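Local coordinates for protein cellulose 1,4-beta-cellobiosidase (PDB 4JJJ) that probably hydrolyses cellulose to release cellobiose, being the family 48 glycoside hydrolase domain of a longer bacterial cellulase, at residues A[80-91]-A[142-150]; A[503-514]-A[625-636]. The protein carries 1 engineered substitution. All coordinates share one frame; numbering follows the deposited sequence.

Interaction 1 of 2, residues A[80-91]-A[142-150]. With ZN (zinc ion), chain B; BGC (beta-D-glucopyranose), chain D.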
loop_
_atom_site.group_PDB
_atom_site.type_symbol
_atom_site.label_atom_id
_atom_site.label_comp_id
_atom_site.label_asym_id
_atom_site.label_seq_id
_atom_site.Cartn_x
_atom_site.Cartn_y
_atom_site.Cartn_z
ATOM N N MET A 80 10.476 8.368 -10.100
ATOM C CA MET A 80 10.381 7.955 -8.671
ATOM C C MET A 80 11.429 8.683 -7.799
ATOM O O MET A 80 11.139 9.281 -6.738
ATOM C CB MET A 80 10.480 6.412 -8.562
ATOM C CG MET A 80 10.088 5.756 -7.201
ATOM S SD MET A 80 10.317 3.946 -7.291
ATOM C CE MET A 80 9.951 3.921 -9.045
ATOM N N GLU A 81 12.711 8.620 -8.200
ATOM C CA GLU A 81 13.796 9.279 -7.434
ATOM C C GLU A 81 13.632 10.763 -7.364
ATOM O O GLU A 81 13.997 11.390 -6.353
ATOM C CB GLU A 81 15.173 8.880 -8.019
ATOM C CG GLU A 81 15.593 7.504 -7.724
ATOM C CD GLU A 81 16.994 7.183 -8.188
ATOM O OE1 GLU A 81 17.375 7.884 -9.169
ATOM O OE2 GLU A 81 17.638 6.299 -7.614
ATOM N N THR A 82 13.083 11.375 -8.377
ATOM C CA THR A 82 12.919 12.795 -8.423
ATOM C C THR A 82 11.777 13.337 -7.607
ATOM O O THR A 82 11.879 14.392 -6.983
ATOM C CB THR A 82 12.820 13.304 -9.899
ATOM O OG1 THR A 82 13.953 12.848 -10.632
ATOM C CG2 THR A 82 12.707 14.749 -10.026
ATOM N N PHE A 83 10.682 12.555 -7.576
ATOM C CA PHE A 83 9.415 13.106 -7.122
ATOM C C PHE A 83 8.828 12.470 -5.861
ATOM O O PHE A 83 7.962 13.044 -5.275
ATOM C CB PHE A 83 8.358 13.175 -8.216
ATOM C CG PHE A 83 8.756 14.054 -9.349
ATOM C CD1 PHE A 83 8.960 15.410 -9.117
ATOM C CD2 PHE A 83 8.952 13.516 -10.613
ATOM C CE1 PHE A 83 9.337 16.258 -10.185
ATOM C CE2 PHE A 83 9.277 14.332 -11.695
ATOM C CZ PHE A 83 9.492 15.660 -11.451
ATOM N N ILE A 84 9.197 11.248 -5.530
ATOM C CA ILE A 84 8.534 10.564 -4.420
ATOM C C ILE A 84 9.467 9.900 -3.389
ATOM O O ILE A 84 8.977 9.559 -2.343
ATOM C CB ILE A 84 7.462 9.587 -4.911
ATOM C CG1 ILE A 84 6.341 9.409 -3.865
ATOM C CG2 ILE A 84 8.050 8.272 -5.373
ATOM C CD1 ILE A 84 5.115 8.659 -4.395
ATOM N N ILE A 85 10.752 9.744 -3.695
ATOM C CA ILE A 85 11.730 9.357 -2.682
ATOM C C ILE A 85 12.260 10.703 -2.181
ATOM O O ILE A 85 12.917 11.379 -2.920
ATOM C CB ILE A 85 12.856 8.497 -3.245
ATOM C CG1 ILE A 85 12.244 7.178 -3.778
ATOM C CG2 ILE A 85 13.867 8.258 -2.137
ATOM C CD1 ILE A 85 13.232 6.177 -4.301
ATOM N N PRO A 86 11.957 11.105 -0.950
ATOM C CA PRO A 86 12.348 12.420 -0.509
ATOM C C PRO A 86 13.813 12.695 -0.738
ATOM O O PRO A 86 14.674 11.863 -0.348
ATOM C CB PRO A 86 11.956 12.378 1.000
ATOM C CG PRO A 86 10.750 11.414 1.046
ATOM C CD PRO A 86 11.212 10.346 0.080
ATOM N N GLY A 87 14.089 13.893 -1.313
ATOM C CA GLY A 87 15.489 14.242 -1.482
ATOM C C GLY A 87 16.039 14.928 -0.263
ATOM O O GLY A 87 15.352 15.102 0.683
ATOM N N THR A 88 17.278 15.410 -0.335
ATOM C CA THR A 88 17.877 16.053 0.837
ATOM C C THR A 88 17.041 17.267 1.316
ATOM O O THR A 88 16.739 17.397 2.526
ATOM C CB THR A 88 19.320 16.494 0.511
ATOM O OG1 THR A 88 20.083 15.339 0.087
ATOM C CG2 THR A 88 19.934 17.227 1.729
ATOM N N LYS A 89 16.595 18.082 0.371
ATOM C CA LYS A 89 15.718 19.215 0.687
ATOM C C LYS A 89 14.505 18.797 1.469
ATOM O O LYS A 89 14.060 19.511 2.400
ATOM C CB LYS A 89 15.300 19.971 -0.588
ATOM C CG LYS A 89 14.426 19.171 -1.584
ATOM C CD LYS A 89 14.403 19.949 -2.903
ATOM C CE LYS A 89 13.202 19.660 -3.751
ATOM N NZ LYS A 89 13.388 18.472 -4.599
ATOM N N ASP A 90 13.953 17.641 1.089
ATOM C CA ASP A 90 12.722 17.149 1.676
ATOM C C ASP A 90 12.913 16.454 3.041
ATOM O O ASP A 90 12.050 16.537 3.887
ATOM C CB ASP A 90 12.054 16.142 0.726
ATOM C CG ASP A 90 11.847 16.696 -0.706
ATOM O OD1 ASP A 90 11.030 17.663 -0.787
ATOM O OD2 ASP A 90 12.393 16.105 -1.662
ATOM N N GLN A 91 14.046 15.786 3.244
ATOM C CA GLN A 91 14.381 15.134 4.521
ATOM C C GLN A 91 15.772 15.579 4.988
ATOM O O GLN A 91 16.757 14.858 4.973
ATOM C CB GLN A 91 14.292 13.592 4.417
ATOM C CG GLN A 91 15.137 13.013 3.285
ATOM C CD GLN A 91 15.227 11.499 3.354
ATOM O OE1 GLN A 91 15.473 10.945 4.419
ATOM N NE2 GLN A 91 15.084 10.816 2.216
ATOM N N GLU A 142 20.174 9.539 4.977
ATOM C CA GLU A 142 18.897 9.685 4.410
ATOM C C GLU A 142 18.254 8.269 4.212
ATOM O O GLU A 142 18.963 7.285 4.046
ATOM C CB GLU A 142 19.004 10.382 3.040
ATOM C CG GLU A 142 19.402 11.857 3.229
ATOM C CD GLU A 142 19.590 12.638 1.959
ATOM O OE1 GLU A 142 19.181 12.170 0.880
ATOM O OE2 GLU A 142 20.229 13.745 1.964
ATOM N N ILE A 143 16.923 8.233 4.092
ATOM C CA ILE A 143 16.133 6.970 3.850
ATOM C C ILE A 143 15.920 6.925 2.367
ATOM O O ILE A 143 15.465 7.899 1.789
ATOM C CB ILE A 143 14.801 7.024 4.561
ATOM C CG1 ILE A 143 15.014 7.079 6.007
ATOM C CG2 ILE A 143 13.833 5.881 4.172
ATOM C CD1 ILE A 143 15.575 5.882 6.675
ATOM N N TYR A 144 16.185 5.782 1.727
ATOM C CA TYR A 144 15.861 5.545 0.361
ATOM C C TYR A 144 14.608 4.609 0.287
ATOM O O TYR A 144 14.741 3.420 0.230
ATOM C CB TYR A 144 17.029 4.909 -0.371
ATOM C CG TYR A 144 16.852 4.795 -1.861
ATOM C CD1 TYR A 144 16.437 3.651 -2.474
ATOM C CD2 TYR A 144 17.144 5.873 -2.669
ATOM C CE1 TYR A 144 16.346 3.578 -3.825
ATOM C CE2 TYR A 144 17.048 5.846 -4.020
ATOM C CZ TYR A 144 16.645 4.669 -4.619
ATOM O OH TYR A 144 16.614 4.602 -6.028
ATOM N N GLY A 145 13.473 5.262 0.337
ATOM C CA GLY A 145 12.144 4.620 0.348
ATOM C C GLY A 145 11.159 5.593 -0.161
ATOM O O GLY A 145 11.362 6.783 0.011
ATOM N N MET A 146 10.117 5.118 -0.870
ATOM C CA MET A 146 9.074 6.069 -1.327
ATOM C C MET A 146 8.223 6.579 -0.191
ATOM O O MET A 146 7.748 5.793 0.646
ATOM C CB MET A 146 8.218 5.452 -2.413
ATOM C CG MET A 146 8.962 5.025 -3.656
ATOM S SD MET A 146 7.838 4.595 -5.023
ATOM C CE MET A 146 7.772 2.858 -4.820
ATOM N N HIS A 147 7.869 7.868 -0.201
ATOM C CA HIS A 147 6.740 8.352 0.575
ATOM C C HIS A 147 5.441 7.923 -0.117
ATOM O O HIS A 147 5.406 7.679 -1.314
ATOM C CB HIS A 147 6.806 9.856 0.724
ATOM C CG HIS A 147 5.620 10.456 1.408
ATOM N ND1 HIS A 147 5.304 10.221 2.717
ATOM C CD2 HIS A 147 4.618 11.241 0.926
ATOM C CE1 HIS A 147 4.195 10.830 3.041
ATOM N NE2 HIS A 147 3.757 11.480 1.984
ATOM N N TRP A 148 4.346 7.789 0.642
ATOM C CA TRP A 148 3.208 7.076 0.064
ATOM C C TRP A 148 2.288 7.890 -0.839
ATOM O O TRP A 148 1.568 7.272 -1.638
ATOM C CB TRP A 148 2.386 6.367 1.168
ATOM C CG TRP A 148 1.233 7.145 1.745
ATOM C CD1 TRP A 148 1.242 8.102 2.754
ATOM C CD2 TRP A 148 -0.158 7.022 1.358
ATOM N NE1 TRP A 148 -0.024 8.524 2.966
ATOM C CE2 TRP A 148 -0.905 7.920 2.136
ATOM C CE3 TRP A 148 -0.833 6.250 0.399
ATOM C CZ2 TRP A 148 -2.292 7.998 2.038
ATOM C CZ3 TRP A 148 -2.234 6.334 0.305
ATOM C CH2 TRP A 148 -2.947 7.207 1.131
ATOM N N LEU A 149 2.239 9.181 -0.637
ATOM C CA LEU A 149 1.136 10.025 -1.211
ATOM C C LEU A 149 1.676 11.383 -1.626
ATOM O O LEU A 149 2.390 12.117 -0.861
ATOM C CB LEU A 149 0.069 10.344 -0.164
ATOM C CG LEU A 149 -1.246 10.923 -0.633
ATOM C CD1 LEU A 149 -2.027 10.040 -1.559
ATOM C CD2 LEU A 149 -1.987 11.384 0.587
ATOM N N LEU A 150 1.400 11.719 -2.901
ATOM C CA LEU A 150 1.658 13.054 -3.491
ATOM C C LEU A 150 0.387 13.675 -3.955
ATOM O O LEU A 150 -0.595 12.985 -4.262
ATOM C CB LEU A 150 2.577 12.970 -4.685
ATOM C CG LEU A 150 3.979 12.364 -4.459
ATOM C CD1 LEU A 150 4.644 12.158 -5.812
ATOM C CD2 LEU A 150 4.851 13.252 -3.587
HETATM ZN ZN ZN B . 18.691 7.439 -10.809
HETATM C C2 BGC D . -2.642 3.111 3.806
HETATM C C3 BGC D . -2.506 4.220 4.849
HETATM C C4 BGC D . -1.059 4.404 5.175
HETATM C C5 BGC D . -0.181 4.666 3.982
HETATM C C6 BGC D . 1.301 4.818 4.304
HETATM C C1 BGC D . -1.665 3.392 2.700
HETATM O O1 BGC D . -1.703 2.316 1.749
HETATM O O2 BGC D . -3.983 2.963 3.293
HETATM O O3 BGC D . -3.217 3.763 6.027
HETATM O O4 BGC D . -1.074 5.675 5.915
HETATM O O5 BGC D . -0.320 3.538 3.102
HETATM O O6 BGC D . 1.743 3.627 5.018
HETATM O O HOH W 1 17.303 11.007 -0.627
HETATM O O HOH W 2 20.551 7.276 -11.946
HETATM O O HOH W 3 17.441 8.103 -12.198
#

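Interaction 2 of 2, residues A[503-514]-A[625-636]. With ZN (zinc ion), chain S.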
loop_
_atom_site.group_PDB
_atom_site.type_symbol
_atom_site.label_atom_id
_atom_site.label_comp_id
_atom_site.label_asym_id
_atom_site.label_seq_id
_atom_site.Cartn_x
_atom_site.Cartn_y
_atom_site.Cartn_z
ATOM N N ALA A 503 -7.715 -8.727 -13.225
ATOM C CA ALA A 503 -6.410 -8.992 -13.846
ATOM C C ALA A 503 -5.469 -9.718 -12.891
ATOM O O ALA A 503 -4.778 -10.633 -13.306
ATOM C CB ALA A 503 -5.877 -7.691 -14.349
ATOM N N ALA A 504 -5.475 -9.334 -11.602
ATOM C CA ALA A 504 -4.627 -9.997 -10.647
ATOM C C ALA A 504 -5.104 -11.431 -10.436
ATOM O O ALA A 504 -4.285 -12.352 -10.245
ATOM C CB ALA A 504 -4.637 -9.207 -9.327
ATOM N N LEU A 505 -6.405 -11.678 -10.437
ATOM C CA LEU A 505 -6.934 -13.024 -10.301
ATOM C C LEU A 505 -6.504 -13.867 -11.525
ATOM O O LEU A 505 -6.017 -14.983 -11.371
ATOM C CB LEU A 505 -8.451 -12.973 -10.146
ATOM C CG LEU A 505 -9.144 -14.335 -10.073
ATOM C CD1 LEU A 505 -8.564 -15.164 -8.940
ATOM C CD2 LEU A 505 -10.645 -14.103 -9.965
ATOM N N ALA A 506 -6.634 -13.318 -12.712
ATOM C CA ALA A 506 -6.243 -14.002 -13.922
ATOM C C ALA A 506 -4.754 -14.371 -13.829
ATOM O O ALA A 506 -4.375 -15.525 -14.180
ATOM C CB ALA A 506 -6.458 -13.178 -15.120
ATOM N N LYS A 507 -3.881 -13.442 -13.383
ATOM C CA LYS A 507 -2.463 -13.767 -13.279
ATOM C C LYS A 507 -2.199 -14.865 -12.276
ATOM O O LYS A 507 -1.369 -15.767 -12.499
ATOM C CB LYS A 507 -1.676 -12.539 -13.012
ATOM C CG LYS A 507 -1.504 -11.614 -14.219
ATOM C CD LYS A 507 -0.625 -10.456 -13.932
ATOM C CE LYS A 507 -1.299 -9.377 -13.073
ATOM N NZ LYS A 507 -0.280 -8.511 -12.352
ATOM N N THR A 508 -2.818 -14.733 -11.113
ATOM C CA THR A 508 -2.613 -15.718 -10.090
ATOM C C THR A 508 -2.877 -17.111 -10.636
ATOM O O THR A 508 -2.078 -18.045 -10.428
ATOM C CB THR A 508 -3.604 -15.471 -8.876
ATOM O OG1 THR A 508 -3.277 -14.221 -8.316
ATOM C CG2 THR A 508 -3.412 -16.439 -7.768
ATOM N N LEU A 509 -3.973 -17.231 -11.326
ATOM C CA LEU A 509 -4.398 -18.503 -11.908
ATOM C C LEU A 509 -3.438 -19.003 -13.024
ATOM O O LEU A 509 -3.138 -20.187 -13.087
ATOM C CB LEU A 509 -5.847 -18.391 -12.443
ATOM C CG LEU A 509 -6.908 -18.189 -11.312
ATOM C CD1 LEU A 509 -8.271 -17.917 -11.879
ATOM C CD2 LEU A 509 -6.955 -19.370 -10.393
ATOM N N MET A 510 -2.957 -18.095 -13.829
ATOM C CA MET A 510 -2.017 -18.438 -14.912
ATOM C C MET A 510 -0.681 -18.938 -14.360
ATOM O O MET A 510 -0.207 -19.981 -14.843
ATOM C CB MET A 510 -1.802 -17.237 -15.819
ATOM C CG MET A 510 -2.977 -17.061 -16.812
ATOM S SD MET A 510 -2.604 -15.845 -18.086
ATOM C CE MET A 510 -2.292 -14.334 -17.168
ATOM N N TYR A 511 -0.078 -18.222 -13.414
ATOM C CA TYR A 511 1.219 -18.665 -12.837
ATOM C C TYR A 511 1.040 -20.015 -12.230
ATOM O O TYR A 511 1.917 -20.931 -12.340
ATOM C CB TYR A 511 1.765 -17.613 -11.854
ATOM C CG TYR A 511 2.310 -16.388 -12.515
ATOM C CD1 TYR A 511 1.625 -15.200 -12.453
ATOM C CD2 TYR A 511 3.552 -16.395 -13.136
ATOM C CE1 TYR A 511 2.178 -14.072 -13.050
ATOM C CE2 TYR A 511 4.115 -15.310 -13.750
ATOM C CZ TYR A 511 3.422 -14.129 -13.760
ATOM O OH TYR A 511 3.901 -12.963 -14.280
ATOM N N TYR A 512 -0.055 -20.189 -11.462
ATOM C CA TYR A 512 -0.317 -21.481 -10.844
ATOM C C TYR A 512 -0.526 -22.600 -11.857
ATOM O O TYR A 512 0.014 -23.714 -11.704
ATOM C CB TYR A 512 -1.560 -21.373 -9.989
ATOM C CG TYR A 512 -2.015 -22.698 -9.379
ATOM C CD1 TYR A 512 -1.306 -23.317 -8.323
ATOM C CD2 TYR A 512 -3.182 -23.265 -9.831
ATOM C CE1 TYR A 512 -1.764 -24.542 -7.743
ATOM C CE2 TYR A 512 -3.605 -24.495 -9.286
ATOM C CZ TYR A 512 -2.912 -25.072 -8.249
ATOM O OH TYR A 512 -3.407 -26.191 -7.688
ATOM N N ALA A 513 -1.273 -22.288 -12.889
ATOM C CA ALA A 513 -1.507 -23.284 -13.944
ATOM C C ALA A 513 -0.260 -23.670 -14.663
ATOM O O ALA A 513 -0.117 -24.851 -15.001
ATOM C CB ALA A 513 -2.522 -22.740 -14.939
ATOM N N LYS A 514 0.582 -22.699 -14.941
ATOM C CA LYS A 514 1.818 -22.955 -15.696
ATOM C C LYS A 514 2.635 -24.030 -14.976
ATOM O O LYS A 514 3.093 -24.982 -15.651
ATOM C CB LYS A 514 2.600 -21.709 -15.922
ATOM C CG LYS A 514 3.914 -21.923 -16.699
ATOM C CD LYS A 514 3.642 -22.385 -18.086
ATOM C CE LYS A 514 4.958 -22.635 -18.812
ATOM N NZ LYS A 514 4.663 -22.903 -20.231
ATOM N N GLU A 625 -2.376 -3.380 -14.240
ATOM C CA GLU A 625 -2.622 -4.763 -13.841
ATOM C C GLU A 625 -3.106 -5.536 -15.042
ATOM O O GLU A 625 -2.630 -6.611 -15.399
ATOM C CB GLU A 625 -3.635 -4.817 -12.665
ATOM C CG GLU A 625 -3.597 -6.121 -11.958
ATOM C CD GLU A 625 -2.699 -6.098 -10.741
ATOM O OE1 GLU A 625 -1.664 -6.742 -10.742
ATOM O OE2 GLU A 625 -2.964 -5.382 -9.742
ATOM N N ILE A 626 -4.051 -4.923 -15.778
ATOM C CA ILE A 626 -4.571 -5.523 -16.997
ATOM C C ILE A 626 -3.447 -5.762 -18.060
ATOM O O ILE A 626 -3.374 -6.839 -18.664
ATOM C CB ILE A 626 -5.753 -4.703 -17.599
ATOM C CG1 ILE A 626 -6.929 -4.644 -16.628
ATOM C CG2 ILE A 626 -6.165 -5.291 -18.910
ATOM C CD1 ILE A 626 -7.902 -3.510 -17.026
ATOM N N ALA A 627 -2.735 -4.695 -18.378
ATOM C CA ALA A 627 -1.616 -4.815 -19.321
ATOM C C ALA A 627 -0.719 -5.971 -18.922
ATOM O O ALA A 627 -0.310 -6.724 -19.759
ATOM C CB ALA A 627 -0.808 -3.550 -19.375
ATOM N N THR A 628 -0.344 -6.050 -17.650
ATOM C CA THR A 628 0.585 -7.118 -17.171
ATOM C C THR A 628 -0.085 -8.490 -17.309
ATOM O O THR A 628 0.652 -9.464 -17.550
ATOM C CB THR A 628 1.100 -6.880 -15.775
ATOM O OG1 THR A 628 0.064 -7.103 -14.754
ATOM C CG2 THR A 628 1.758 -5.536 -15.693
ATOM N N ALA A 629 -1.388 -8.616 -17.203
ATOM C CA ALA A 629 -2.074 -9.901 -17.331
ATOM C C ALA A 629 -1.973 -10.385 -18.789
ATOM O O ALA A 629 -1.737 -11.535 -19.052
ATOM C CB ALA A 629 -3.548 -9.806 -16.853
ATOM N N PHE A 630 -2.185 -9.467 -19.706
ATOM C CA PHE A 630 -2.011 -9.800 -21.130
ATOM C C PHE A 630 -0.595 -10.202 -21.459
ATOM O O PHE A 630 -0.379 -11.238 -22.139
ATOM C CB PHE A 630 -2.427 -8.641 -22.025
ATOM C CG PHE A 630 -3.884 -8.233 -21.899
ATOM C CD1 PHE A 630 -4.928 -9.138 -21.541
ATOM C CD2 PHE A 630 -4.240 -6.952 -22.291
ATOM C CE1 PHE A 630 -6.271 -8.708 -21.502
ATOM C CE2 PHE A 630 -5.575 -6.510 -22.225
ATOM C CZ PHE A 630 -6.583 -7.375 -21.910
ATOM N N ALA A 631 0.335 -9.390 -20.978
ATOM C CA ALA A 631 1.764 -9.740 -21.176
ATOM C C ALA A 631 2.147 -11.059 -20.536
ATOM O O ALA A 631 2.927 -11.817 -21.112
ATOM C CB ALA A 631 2.652 -8.650 -20.754
ATOM N N ALA A 632 1.663 -11.349 -19.307
ATOM C CA ALA A 632 1.959 -12.595 -18.630
ATOM C C ALA A 632 1.459 -13.760 -19.441
ATOM O O ALA A 632 2.056 -14.850 -19.432
ATOM C CB ALA A 632 1.411 -12.634 -17.230
ATOM N N HIS A 633 0.301 -13.613 -20.050
ATOM C CA HIS A 633 -0.260 -14.727 -20.816
ATOM C C HIS A 633 0.771 -15.182 -21.863
ATOM O O HIS A 633 1.032 -16.356 -21.992
ATOM C CB HIS A 633 -1.609 -14.405 -21.484
ATOM C CG HIS A 633 -2.088 -15.524 -22.393
ATOM N ND1 HIS A 633 -1.511 -15.780 -23.619
ATOM C CD2 HIS A 633 -3.048 -16.451 -22.228
ATOM C CE1 HIS A 633 -2.097 -16.829 -24.155
ATOM N NE2 HIS A 633 -3.027 -17.241 -23.329
ATOM N N ASP A 634 1.331 -14.256 -22.629
ATOM C CA ASP A 634 2.259 -14.710 -23.666
ATOM C C ASP A 634 3.616 -15.149 -23.125
ATOM O O ASP A 634 4.228 -16.053 -23.631
ATOM C CB ASP A 634 2.367 -13.709 -24.780
ATOM C CG ASP A 634 1.210 -13.910 -25.840
ATOM O OD1 ASP A 634 0.163 -14.613 -25.540
ATOM O OD2 ASP A 634 1.426 -13.399 -26.969
ATOM N N GLU A 635 4.072 -14.535 -22.014
ATOM C CA GLU A 635 5.259 -14.960 -21.286
ATOM C C GLU A 635 5.146 -16.421 -20.890
ATOM O O GLU A 635 6.142 -17.217 -21.047
ATOM C CB GLU A 635 5.378 -14.104 -20.022
ATOM C CG GLU A 635 6.521 -14.513 -19.076
ATOM C CD GLU A 635 6.612 -13.579 -17.845
ATOM O OE1 GLU A 635 5.658 -12.762 -17.648
ATOM O OE2 GLU A 635 7.511 -13.831 -17.001
ATOM N N LEU A 636 3.988 -16.820 -20.405
ATOM C CA LEU A 636 3.770 -18.150 -19.824
ATOM C C LEU A 636 3.342 -19.167 -20.870
ATOM O O LEU A 636 3.734 -20.327 -20.742
ATOM C CB LEU A 636 2.681 -18.113 -18.746
ATOM C CG LEU A 636 3.091 -17.255 -17.553
ATOM C CD1 LEU A 636 1.951 -17.067 -16.625
ATOM C CD2 LEU A 636 4.163 -17.959 -16.764
HETATM ZN ZN ZN S . -4.364 -18.630 -23.885
HETATM O O HOH W 4 6.448 -12.950 -14.791
HETATM O O HOH W 5 -5.460 -17.933 -25.474
#

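Interaction 1 of 2, residues A[80-91]-A[142-150]
Ile-85 lays its terminal methyl over one face of the Tyr-144 ring: CD1 lies 3.9 Å from the ring centroid and 19° off the normal, which meets the geometry of a CH-pi contact. With CG1 anti to the carbonyl carbon (chi1 -63°) and the chain extended beyond it, CD1 is carried out to the ring, while CG2 packs on Gly-145 O. The phenol's edge does a different job. Tyr-144 OH donates to Glu-81 OE2, which lies in the ring plane and accepts through its anti lone pair, the carboxylate standing nearly upright to the ring. The other oxygen, Glu-81 OE1, binds a zinc ion at 2.1 Å, together with two waters and Lys-255.

Farther along, the Gln-91 amide pairs with both backbone polar atoms of one residue, Ile-143. Its OE1 accepts from Ile-143 N at 3.1 Å on a nearly straight path (176°), and its NE2 gives one hydrogen to Ile-143 O at 3.0 Å, on a lone pair in the carbonyl plane. The second NE2 hydrogen goes to Pro-86 O at 2.8 Å. Both acceptors lie close to the amide plane, so the group is fixed in rotation as well as position. A water joins Glu-142 OE1 to Pro-86 O; Thr-88 OG1 is modelled very close to Glu-142 OE2, so the exact length of that bond is doubtful.

Backbone contact is sparser: His-147 N bonds Ile-84 O at 2.9 Å, beside the packing of Ile-84 on Leu-150. One residue on, Trp-148 turns away and sets a ring face against bound glucose, its CG 3.5 Å from the sugar C6. The contact therefore backs a sugar-binding wall of the glycan pocket, and the Glu-81 carboxylate, shared by zinc and a phenol hydrogen, is probably held as the anion.

Interaction 2 of 2, residues A[503-514]-A[625-636]
Lys-507 enters a hole formed by Glu-625, Thr-628, Ala-629 and Ala-632, its aliphatic part against Ala-629 (CG to Ala-629 CA 3.6 Å). A bend at chi3 (-75°) brings NZ to two acceptors: Glu-625 OE1 at 2.8 Å, a salt bridge using the anti lone pair, and Thr-628 OG1 at 2.8 Å. One turn on, Met-510 is a second knob, with SD 3.8 Å from His-633 CB. Leu-636 sets CD1 over a face of the Tyr-511 ring, 4.1 Å from its centroid and 18° off the normal, a CH-pi contact. Lys-514 NZ meets Leu-636 O at 2.8 Å, nearly along the C=O axis.

The helix segments run nearly parallel, 24° apart with axes 8.7 Å at closest approach, within the (alpha/alpha)6 barrel of family 48; Ala-503, Ala-629 and Ala-632 line the interface with small methyls.

In the next shell, Thr-628 OG1 donates to Glu-625 O and Glu-423 adds a second salt bridge to Lys-507, while Tyr-55 and Trp-420 bond Glu-625 OE2. Water links Tyr-511 OH to Glu-635 OE2, and Tyr-62 OH bonds Glu-635 OE1. His-633 ND1 donates to Asp-634 OD1 near the ring plane, which probably helps set the ring's rotation; NE2 binds a zinc ion shared with Glu-526.

In the fold
From the N terminus, the chain forms helix 71-83, runs through residues 84-91, and after fifty intervening residues, which include helix 131-138, returns at 142-150 to close interaction 1 just before and into strand 149-151. Much later, helix 499-516 passes through 503-514, and 110 residues on, the last helix, 620-637, comes alongside it and closes interaction 2. The two closures are in series, neither nested nor crossing. Their centres are 31 Å apart and their nearest atoms about 14 Å, so they do not touch. Helix 50-67 is a common neighbour: Phe-53 meets Met-80 and Ile-84, whereas Trp-58 meets Lys-507 and Glu-625.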